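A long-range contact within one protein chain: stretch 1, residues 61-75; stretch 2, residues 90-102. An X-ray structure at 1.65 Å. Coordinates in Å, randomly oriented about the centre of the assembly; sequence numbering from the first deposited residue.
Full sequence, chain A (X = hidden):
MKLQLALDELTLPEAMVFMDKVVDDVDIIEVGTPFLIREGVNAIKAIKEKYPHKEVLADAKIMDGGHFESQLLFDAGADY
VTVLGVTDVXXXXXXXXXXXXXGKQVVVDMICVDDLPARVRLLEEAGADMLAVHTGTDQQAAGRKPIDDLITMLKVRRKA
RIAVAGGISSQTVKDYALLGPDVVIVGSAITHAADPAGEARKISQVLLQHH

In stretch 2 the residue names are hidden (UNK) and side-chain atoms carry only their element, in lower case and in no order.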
# COMPACT_ATOMS: atom_id res chain seq x y z
N LYS A 61 -2.32 2.32 -3.81
CA LYS A 61 -1.26 3.02 -3.08
C LYS A 61 0.06 2.26 -3.20
O LYS A 61 0.72 1.98 -2.20
CB LYS A 61 -1.63 3.22 -1.61
CG LYS A 61 -2.64 4.33 -1.35
CD LYS A 61 -2.82 4.55 0.14
CE LYS A 61 -3.85 5.64 0.43
NZ LYS A 61 -5.23 5.16 0.16
N ILE A 62 0.42 1.95 -4.44
CA ILE A 62 1.62 1.17 -4.73
C ILE A 62 2.89 1.79 -4.16
O ILE A 62 3.12 3.00 -4.27
CB ILE A 62 1.77 0.98 -6.25
CG1 ILE A 62 0.60 0.16 -6.79
CG2 ILE A 62 3.08 0.29 -6.58
CD1 ILE A 62 0.57 0.05 -8.30
N MET A 63 3.72 0.95 -3.54
CA MET A 63 4.96 1.40 -2.92
C MET A 63 6.14 0.66 -3.52
O MET A 63 7.29 1.11 -3.42
CB MET A 63 4.91 1.14 -1.41
CG MET A 63 6.09 1.71 -0.63
SD MET A 63 6.03 3.51 -0.58
CE MET A 63 7.59 3.92 0.22
N ASP A 64 5.87 -0.47 -4.16
CA ASP A 64 6.91 -1.31 -4.72
C ASP A 64 6.30 -2.24 -5.76
O ASP A 64 5.08 -2.37 -5.84
CB ASP A 64 7.61 -2.12 -3.62
CG ASP A 64 8.87 -2.82 -4.10
OD1 ASP A 64 9.30 -3.80 -3.46
OD2 ASP A 64 9.44 -2.38 -5.12
N GLY A 65 7.15 -2.89 -6.55
CA GLY A 65 6.70 -3.80 -7.58
C GLY A 65 5.75 -3.10 -8.52
O GLY A 65 4.71 -3.63 -8.90
N GLY A 66 6.13 -1.88 -8.90
CA GLY A 66 5.28 -0.98 -9.66
C GLY A 66 4.61 -1.55 -10.89
O GLY A 66 3.39 -1.51 -11.01
N HIS A 67 5.40 -2.06 -11.83
CA HIS A 67 4.82 -2.52 -13.08
C HIS A 67 3.92 -3.73 -12.88
O HIS A 67 2.82 -3.80 -13.42
CB HIS A 67 5.90 -2.84 -14.12
CG HIS A 67 5.36 -3.04 -15.50
ND1 HIS A 67 5.55 -2.12 -16.51
CD2 HIS A 67 4.63 -4.05 -16.03
CE1 HIS A 67 4.96 -2.56 -17.61
NE2 HIS A 67 4.39 -3.72 -17.35
N PHE A 68 4.39 -4.69 -12.09
CA PHE A 68 3.64 -5.93 -11.90
C PHE A 68 2.27 -5.69 -11.28
O PHE A 68 1.26 -6.24 -11.73
CB PHE A 68 4.44 -6.92 -11.06
CG PHE A 68 3.76 -8.24 -10.87
CD1 PHE A 68 3.95 -9.26 -11.78
CD2 PHE A 68 2.92 -8.45 -9.80
CE1 PHE A 68 3.32 -10.48 -11.61
CE2 PHE A 68 2.28 -9.66 -9.62
CZ PHE A 68 2.48 -10.68 -10.53
N GLU A 69 2.24 -4.89 -10.22
CA GLU A 69 0.99 -4.60 -9.54
C GLU A 69 0.07 -3.70 -10.37
O GLU A 69 -1.15 -3.90 -10.41
CB GLU A 69 1.25 -4.01 -8.16
CG GLU A 69 -0.02 -3.70 -7.40
CD GLU A 69 0.20 -3.56 -5.91
OE1 GLU A 69 -0.74 -3.14 -5.21
OE2 GLU A 69 1.31 -3.88 -5.44
N SER A 70 0.65 -2.71 -11.05
CA SER A 70 -0.12 -1.84 -11.93
C SER A 70 -0.80 -2.64 -13.03
O SER A 70 -1.99 -2.46 -13.31
CB SER A 70 0.77 -0.75 -12.54
OG SER A 70 1.16 0.19 -11.56
N GLN A 71 -0.04 -3.54 -13.66
CA GLN A 71 -0.55 -4.35 -14.77
C GLN A 71 -1.68 -5.26 -14.31
O GLN A 71 -2.69 -5.41 -14.99
CB GLN A 71 0.59 -5.17 -15.37
CG GLN A 71 0.27 -5.84 -16.69
CD GLN A 71 1.45 -6.63 -17.23
OE1 GLN A 71 1.97 -6.35 -18.30
NE2 GLN A 71 1.88 -7.63 -16.47
N LEU A 72 -1.50 -5.88 -13.14
CA LEU A 72 -2.53 -6.71 -12.55
C LEU A 72 -3.84 -5.93 -12.42
O LEU A 72 -4.92 -6.44 -12.71
CB LEU A 72 -2.08 -7.17 -11.16
CG LEU A 72 -3.13 -7.91 -10.34
CD1 LEU A 72 -3.41 -9.26 -10.97
CD2 LEU A 72 -2.66 -8.07 -8.91
N LEU A 73 -3.72 -4.68 -11.99
CA LEU A 73 -4.87 -3.82 -11.76
C LEU A 73 -5.51 -3.37 -13.08
O LEU A 73 -6.73 -3.38 -13.22
CB LEU A 73 -4.44 -2.59 -10.96
CG LEU A 73 -4.60 -2.58 -9.43
CD1 LEU A 73 -4.96 -3.94 -8.86
CD2 LEU A 73 -3.35 -2.00 -8.77
N PHE A 74 -4.67 -2.99 -14.03
CA PHE A 74 -5.17 -2.54 -15.33
C PHE A 74 -5.82 -3.68 -16.08
O PHE A 74 -6.89 -3.52 -16.67
CB PHE A 74 -4.06 -1.90 -16.16
CG PHE A 74 -3.63 -0.54 -15.67
CD1 PHE A 74 -4.58 0.43 -15.40
CD2 PHE A 74 -2.29 -0.24 -15.50
CE1 PHE A 74 -4.20 1.68 -14.96
CE2 PHE A 74 -1.91 1.01 -15.06
CZ PHE A 74 -2.86 1.97 -14.78
N ASP A 75 -5.17 -4.85 -16.06
CA ASP A 75 -5.74 -6.05 -16.67
C ASP A 75 -7.13 -6.35 -16.12
O ASP A 75 -7.98 -6.90 -16.82
CB ASP A 75 -4.83 -7.26 -16.45
CG ASP A 75 -3.60 -7.25 -17.33
OD1 ASP A 75 -3.53 -6.39 -18.23
OD2 ASP A 75 -2.71 -8.10 -17.13
N UNK A 90 11.83 5.17 -9.42
CA UNK A 90 11.86 3.93 -10.19
C UNK A 90 10.48 3.27 -10.21
O UNK A 90 10.01 2.82 -11.26
c UNK A 90 14.30 2.87 -10.04
c UNK A 90 15.25 2.61 -8.87
c UNK A 90 12.85 2.94 -9.56
c UNK A 90 14.70 4.11 -10.80
N UNK A 91 9.85 3.20 -9.04
CA UNK A 91 8.54 2.59 -8.91
C UNK A 91 7.46 3.42 -9.60
O UNK A 91 6.60 2.89 -10.29
o UNK A 91 9.09 1.45 -6.84
c UNK A 91 8.18 2.39 -7.42
c UNK A 91 6.76 1.86 -7.27
N UNK A 92 7.52 4.74 -9.43
CA UNK A 92 6.56 5.61 -10.09
C UNK A 92 6.66 5.44 -11.60
O UNK A 92 5.65 5.33 -12.29
c UNK A 92 6.24 7.26 -8.25
c UNK A 92 6.51 8.62 -7.68
c UNK A 92 6.75 7.07 -9.68
c UNK A 92 6.03 8.00 -10.65
N UNK A 93 7.88 5.37 -12.10
CA UNK A 93 8.11 5.22 -13.53
C UNK A 93 7.66 3.86 -14.07
O UNK A 93 7.20 3.76 -15.21
c UNK A 93 10.01 6.91 -13.60
o UNK A 93 11.61 8.23 -14.81
n UNK A 93 12.36 6.36 -13.80
c UNK A 93 9.58 5.48 -13.87
c UNK A 93 11.40 7.22 -14.12
N UNK A 94 7.78 2.81 -13.26
CA UNK A 94 7.33 1.47 -13.65
C UNK A 94 5.82 1.44 -13.77
O UNK A 94 5.28 0.86 -14.71
c UNK A 94 7.78 0.42 -12.63
o UNK A 94 9.16 0.14 -12.75
N UNK A 95 5.14 2.05 -12.80
CA UNK A 95 3.69 2.16 -12.83
C UNK A 95 3.24 2.89 -14.09
O UNK A 95 2.35 2.42 -14.80
s UNK A 95 3.44 1.99 -10.05
c UNK A 95 3.16 2.88 -11.59
N UNK A 96 3.86 4.03 -14.37
CA UNK A 96 3.50 4.83 -15.53
C UNK A 96 3.75 4.08 -16.84
O UNK A 96 2.97 4.18 -17.79
c UNK A 96 4.60 8.31 -14.21
c UNK A 96 3.81 7.03 -14.36
c UNK A 96 4.25 6.17 -15.55
c UNK A 96 4.01 6.91 -16.85
N UNK A 97 4.83 3.32 -16.89
CA UNK A 97 5.10 2.49 -18.06
C UNK A 97 3.97 1.49 -18.28
O UNK A 97 3.51 1.29 -19.40
n UNK A 97 4.91 1.81 -22.02
c UNK A 97 6.16 1.75 -22.44
n UNK A 97 6.43 1.37 -23.69
c UNK A 97 6.44 1.77 -17.94
c UNK A 97 6.99 1.33 -19.27
c UNK A 97 6.97 2.50 -20.24
n UNK A 97 7.16 2.07 -21.62
N UNK A 98 3.52 0.85 -17.20
CA UNK A 98 2.41 -0.09 -17.28
C UNK A 98 1.13 0.60 -17.75
O UNK A 98 0.35 0.02 -18.51
c UNK A 98 2.18 -0.77 -15.94
N UNK A 99 0.91 1.83 -17.29
CA UNK A 99 -0.25 2.60 -17.71
C UNK A 99 -0.21 2.90 -19.20
O UNK A 99 -1.21 2.75 -19.90
c UNK A 99 -0.34 3.90 -16.91
N UNK A 100 0.96 3.31 -19.69
CA UNK A 100 1.12 3.64 -21.10
C UNK A 100 0.81 2.43 -21.98
O UNK A 100 0.13 2.55 -23.00
c UNK A 100 2.53 4.14 -21.40
c UNK A 100 2.91 5.42 -20.67
n UNK A 100 1.71 9.07 -20.81
c UNK A 100 2.06 6.60 -21.11
c UNK A 100 2.57 7.90 -20.48
N UNK A 101 1.30 1.26 -21.59
CA UNK A 101 1.02 0.04 -22.33
C UNK A 101 -0.48 -0.19 -22.44
O UNK A 101 -0.97 -0.67 -23.46
o UNK A 101 3.18 -3.11 -20.37
o UNK A 101 4.97 -1.84 -20.23
c UNK A 101 1.68 -1.17 -21.66
c UNK A 101 3.20 -1.08 -21.62
c UNK A 101 3.82 -2.09 -20.67
N UNK A 102 -1.20 0.17 -21.38
CA UNK A 102 -2.64 -0.09 -21.30
C UNK A 102 -3.47 1.07 -21.82
O UNK A 102 -4.70 0.97 -21.92
c UNK A 102 -3.02 -0.41 -19.86
O HOH W 1 10.30 1.74 -4.28
O HOH W 2 8.18 -2.61 -11.54
O HOH W 3 4.65 -5.51 -20.04
O HOH W 4 1.00 -4.14 -19.51

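Position 90 carries four carbons, forked at the second, and stays well clear of stretch 1: L90, an apolar side chain only partly exposed. At position 91 one carbon bears an oxygen and a carbon. The methyl carbon packs 4.1 Å from I62 CG2 and 4.0 Å from G66 CA, while the hydroxyl takes a proton from water 1, which also donates to M63 O. This β-branched pattern is T91; threonine serves an apolar and a polar neighbour at once.

Position 92 has four carbons, forked at the first with one arm two carbons long: I92, its CB pointing away from stretch 1, apolar and buried. Position 93, three carbons ending in an oxygen and a nitrogen, is out of reach: Q93, polar and suited to its exposure. Position 94 holds one carbon and one oxygen; its CB lies 4.0 Å from H67 CB. It is S94, and so small a side chain lets the backbones draw close, with S94 CA 4.7 Å from H67 CA.

At position 95 a carbon is followed by sulfur, and the sulfur rests 3.5 Å from G66 CA, 3.9 Å from I62 CD1 and 3.3 Å from S70 OG: C95, a compact, polarizable group for a buried site. Position 96 repeats the pattern of 92 and points away: I96, apolar and partly exposed. Position 97 has three carbons, a nitrogen and a carbon bearing two more nitrogens; its CB approaches H67 ND1 at 4.2 Å, but its end leads away. This is R97, whose charge suits exposure.

At position 98 a lone carbon lies over one face of the H67 ring, CB being 3.7 Å from S70 CB: A98, small enough to fit between them. Position 99, again one carbon, brings CB to 3.8 Å from F74 CE2: A99, whose methyl leaves room for the ring. Position 100, four carbons in a row ending in nitrogen, points away: K100, charged and exposed. Position 101 has three carbons, the third carrying two oxygens. Water 4 donates to one of these and to Q71 OE1; water 3 donates to the same oxygen and, weakly, to Q71 OE1. This is E101, an exposed acid that accepts from both waters. Position 102, a single carbon, has CB 4.1 Å from F74 CB: A102, compact beside the phenylalanine.

The helices run roughly parallel, 34° apart, their axes approaching to 7.4 Å. A CB modelled on G66 would lie 2.7 Å from T91 O, a clash. H67 sits as a knob among S94, R97, A98 and E101. No clear direct hydrogen bond crosses the interface; packing and bridging waters join the stretches.

Stretch 2 90-102: LTIQSCIRAAKEA
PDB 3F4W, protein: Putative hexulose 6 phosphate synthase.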